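Local coordinates for tail spike protein (PDB 6EU4) that probably binds, and may depolymerise, the capsular polysaccharide of Acinetobacter baumannii as the trimeric tailspike of phage vB_AbaP_AS12, at the interface of chains A and B. Sequence-based numbering; all coordinates share one arbitrary frame. Chains: chain A/B, Tail spike protein.

Contact 1: the interface of chains A and B. Residues chain A 498, 523, 538; chain B 496, 525.
B:Trp525 reaches across to chain A, where its indole NE1 donates a hydrogen bond to the side-chain amide oxygen OE1 of A:Gln523, at 2.8 Å. The bond is nearly straight, 173° at the hydrogen. OE1 lies in the plane of the indole, while the donor is somewhat tilted from the carbonyl plane of the amide. The glutamine chain bends at chi2 (77°), which turns its amide back toward the indole nitrogen. This bond ties the pyrrole edge of the ring to chain A and should limit rotation of the indole.

The other contacts of the ring are apolar. Methyl CG2 of A:Val498 comes to the indole edge in its plane, 3.7 Å from CD1 of B:Trp525. At the benzo end, CD2 of A:Leu538 lies 3.7 Å from CH2 of B:Trp525. This methyl stands above the ring plane, just beyond the rim at CH2, with the leucine lying across the tryptophan. Chain A thus meets the indole both in its plane and from one side of it.

A:Val498 also meets B:Asn496 head-on. CG1 of the valine packs 3.5 Å from the amide oxygen OD1 of B:Asn496. With CG1 anti to the backbone N (chi1 -179°), this branch points at OD1 and CG2 is left for the indole edge.

The patch combines the indole hydrogen bond with apolar contacts. It likely helps hold neighbouring subunits of the tailspike trimer together.

Contact 2: the interface of chains A and B. Residues chain A 540, 542, 546-547, 549; chain B 536, 551, 553.
The backbones of A:Phe540 and B:Thr553 are both extended, in strands 535-542 and 547-554 of their chains, and A:Ser546 lies in the loop between these two strands of chain A.

B:Ala536 sets its methyl CB over the centre of the A:Phe540 ring, 3.5 Å from the centroid, in a CH-pi contact. CD2 of B:Leu551 reaches the rim of the same ring, 4.0 Å from CE1 of A:Phe540. The leucine lies across the phenylalanine.

The other methyl of the leucine serves a second ring. CD1 of B:Leu551 lies over one face of A:Phe549, off its centre and 3.6 Å from CG of A:Phe549. The two side chains run alongside, pointing opposite ways. The leucine branches thus divide between the two aromatic rings. Within chain A, CD1 of A:Phe540 lies at the edge of the A:Phe549 ring, in its plane, which may steady both rings.

B:Thr553 uses its methyl as the hub. CG2 lies 3.5 Å from CD1 of A:Phe540 and 3.5 Å from CB of A:Ala547. The threonine rotamer (chi1 58°) turns CG2 in among A:Phe540, A:Ala547 and A:Phe549, and sets OG1 beside the A:Ala547 methyl. CG1 of A:Ile542 flanks the threonine.

Strands 535-542 and 547-554 are hairpin neighbours joined by a short turn. The patch sets such a two-stranded unit from each chain against the other, in the region C-terminal to the long array of short strands.

Contact 1: the interface of chains A and B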
loop_
_atom_site.group_PDB
_atom_site.type_symbol
_atom_site.label_atom_id
_atom_site.label_comp_id
_atom_site.label_asym_id
_atom_site.label_seq_id
_atom_site.Cartn_x
_atom_site.Cartn_y
_atom_site.Cartn_z
ATOM N N VAL A 498 7.616 10.793 -35.543
ATOM C CA VAL A 498 7.277 10.196 -36.832
ATOM C C VAL A 498 5.784 10.366 -37.087
ATOM O O VAL A 498 4.954 10.078 -36.210
ATOM C CB VAL A 498 7.661 8.707 -36.881
ATOM C CG1 VAL A 498 7.311 8.131 -38.251
ATOM C CG2 VAL A 498 9.155 8.514 -36.545
ATOM N N GLN A 523 9.578 12.090 -40.893
ATOM C CA GLN A 523 10.308 12.217 -39.645
ATOM C C GLN A 523 10.459 13.703 -39.371
ATOM O O GLN A 523 11.067 14.416 -40.173
ATOM C CB GLN A 523 11.680 11.560 -39.721
ATOM C CG GLN A 523 12.588 11.866 -38.512
ATOM C CD GLN A 523 12.193 11.058 -37.287
ATOM O OE1 GLN A 523 12.202 9.826 -37.305
ATOM N NE2 GLN A 523 11.828 11.748 -36.215
ATOM N N LEU A 538 12.261 15.110 -42.737
ATOM C CA LEU A 538 12.529 14.196 -43.838
ATOM C C LEU A 538 11.193 13.595 -44.264
ATOM O O LEU A 538 10.522 12.946 -43.453
ATOM C CB LEU A 538 13.488 13.092 -43.396
ATOM C CG LEU A 538 13.643 11.869 -44.306
ATOM C CD1 LEU A 538 14.071 12.242 -45.710
ATOM C CD2 LEU A 538 14.627 10.881 -43.671
ATOM N N ASN B 496 8.744 1.837 -36.201
ATOM C CA ASN B 496 9.918 2.694 -36.268
ATOM C C ASN B 496 10.956 2.135 -35.312
ATOM O O ASN B 496 10.687 2.033 -34.114
ATOM C CB ASN B 496 9.547 4.127 -35.890
ATOM C CG ASN B 496 8.461 4.685 -36.782
ATOM O OD1 ASN B 496 8.689 4.973 -37.955
ATOM N ND2 ASN B 496 7.255 4.819 -36.232
ATOM N N TRP B 525 11.422 3.178 -40.642
ATOM C CA TRP B 525 10.220 3.915 -40.322
ATOM C C TRP B 525 9.002 3.097 -40.716
ATOM O O TRP B 525 9.058 2.280 -41.645
ATOM C CB TRP B 525 10.176 5.256 -41.035
ATOM C CG TRP B 525 11.127 6.267 -40.552
ATOM C CD1 TRP B 525 10.951 7.122 -39.496
ATOM C CD2 TRP B 525 12.402 6.597 -41.128
ATOM N NE1 TRP B 525 12.042 7.950 -39.376
ATOM C CE2 TRP B 525 12.938 7.661 -40.370
ATOM C CE3 TRP B 525 13.143 6.097 -42.209
ATOM C CZ2 TRP B 525 14.180 8.243 -40.663
ATOM C CZ3 TRP B 525 14.384 6.664 -42.486
ATOM C CH2 TRP B 525 14.890 7.719 -41.718
#

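Contact 2: the interface of chains A and B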
loop_
_atom_site.group_PDB
_atom_site.type_symbol
_atom_site.label_atom_id
_atom_site.label_comp_id
_atom_site.label_asym_id
_atom_site.label_seq_id
_atom_site.Cartn_x
_atom_site.Cartn_y
_atom_site.Cartn_z
ATOM N N PHE A 540 9.034 11.176 -46.972
ATOM C CA PHE A 540 8.976 10.116 -47.969
ATOM C C PHE A 540 7.631 10.212 -48.681
ATOM O O PHE A 540 6.592 9.888 -48.096
ATOM C CB PHE A 540 9.121 8.742 -47.319
ATOM C CG PHE A 540 10.448 8.512 -46.656
ATOM C CD1 PHE A 540 11.512 8.006 -47.385
ATOM C CD2 PHE A 540 10.631 8.770 -45.307
ATOM C CE1 PHE A 540 12.740 7.780 -46.792
ATOM C CE2 PHE A 540 11.871 8.536 -44.707
ATOM C CZ PHE A 540 12.916 8.038 -45.448
ATOM N N ILE A 542 5.458 8.483 -50.959
ATOM C CA ILE A 542 5.480 7.050 -51.250
ATOM C C ILE A 542 4.487 6.744 -52.369
ATOM O O ILE A 542 3.271 6.853 -52.186
ATOM C CB ILE A 542 5.167 6.227 -49.993
ATOM C CG1 ILE A 542 6.183 6.532 -48.884
ATOM C CG2 ILE A 542 5.137 4.728 -50.325
ATOM C CD1 ILE A 542 5.853 5.899 -47.567
ATOM N N SER A 546 8.006 3.395 -56.005
ATOM C CA SER A 546 9.039 4.425 -56.051
ATOM C C SER A 546 8.689 5.472 -55.007
ATOM O O SER A 546 7.590 5.474 -54.458
ATOM C CB SER A 546 9.138 5.063 -57.437
ATOM O OG SER A 546 7.928 5.730 -57.750
ATOM N N ALA A 547 9.641 6.366 -54.742
ATOM C CA ALA A 547 9.406 7.500 -53.859
ATOM C C ALA A 547 10.284 8.667 -54.283
ATOM O O ALA A 547 11.274 8.501 -55.003
ATOM C CB ALA A 547 9.688 7.147 -52.394
ATOM N N PHE A 549 12.288 11.813 -52.117
ATOM C CA PHE A 549 12.834 12.009 -50.781
ATOM C C PHE A 549 13.151 13.490 -50.598
ATOM O O PHE A 549 13.810 14.091 -51.449
ATOM C CB PHE A 549 14.095 11.172 -50.592
ATOM C CG PHE A 549 13.970 9.746 -51.073
ATOM C CD1 PHE A 549 13.237 8.818 -50.353
ATOM C CD2 PHE A 549 14.636 9.315 -52.217
ATOM C CE1 PHE A 549 13.127 7.509 -50.786
ATOM C CE2 PHE A 549 14.531 7.998 -52.642
ATOM C CZ PHE A 549 13.773 7.099 -51.921
ATOM N N ALA B 536 9.650 2.894 -44.614
ATOM C CA ALA B 536 10.821 3.490 -45.230
ATOM C C ALA B 536 12.039 3.004 -44.461
ATOM O O ALA B 536 11.947 2.644 -43.284
ATOM C CB ALA B 536 10.737 5.017 -45.231
ATOM N N LEU B 551 18.306 4.784 -49.346
ATOM C CA LEU B 551 16.910 4.949 -48.968
ATOM C C LEU B 551 16.010 4.025 -49.781
ATOM O O LEU B 551 16.228 3.815 -50.981
ATOM C CB LEU B 551 16.443 6.391 -49.185
ATOM C CG LEU B 551 17.069 7.472 -48.311
ATOM C CD1 LEU B 551 16.600 8.841 -48.777
ATOM C CD2 LEU B 551 16.718 7.255 -46.834
ATOM N N THR B 553 11.487 2.780 -49.848
ATOM C CA THR B 553 10.144 2.904 -49.305
ATOM C C THR B 553 9.330 1.670 -49.662
ATOM O O THR B 553 9.580 1.011 -50.680
ATOM C CB THR B 553 9.419 4.141 -49.831
ATOM O OG1 THR B 553 9.349 4.106 -51.259
ATOM C CG2 THR B 553 10.146 5.416 -49.379
#

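Contact 1 and contact 2 are neighbours, with the centres of their C-alpha atoms about 11 Å apart. Strand 535-542 of chain A serves both, giving A:Leu538 to contact 1 and A:Phe540 and A:Ile542 to contact 2. The other strands differ. Contact 1 draws on 496-501 and 520-526 of both chains, whereas contact 2 adds 547-554 of both and 535-542 of chain B. The two lie side by side as part of one subunit seam, which probably recurs between the three copies of the deposited assembly.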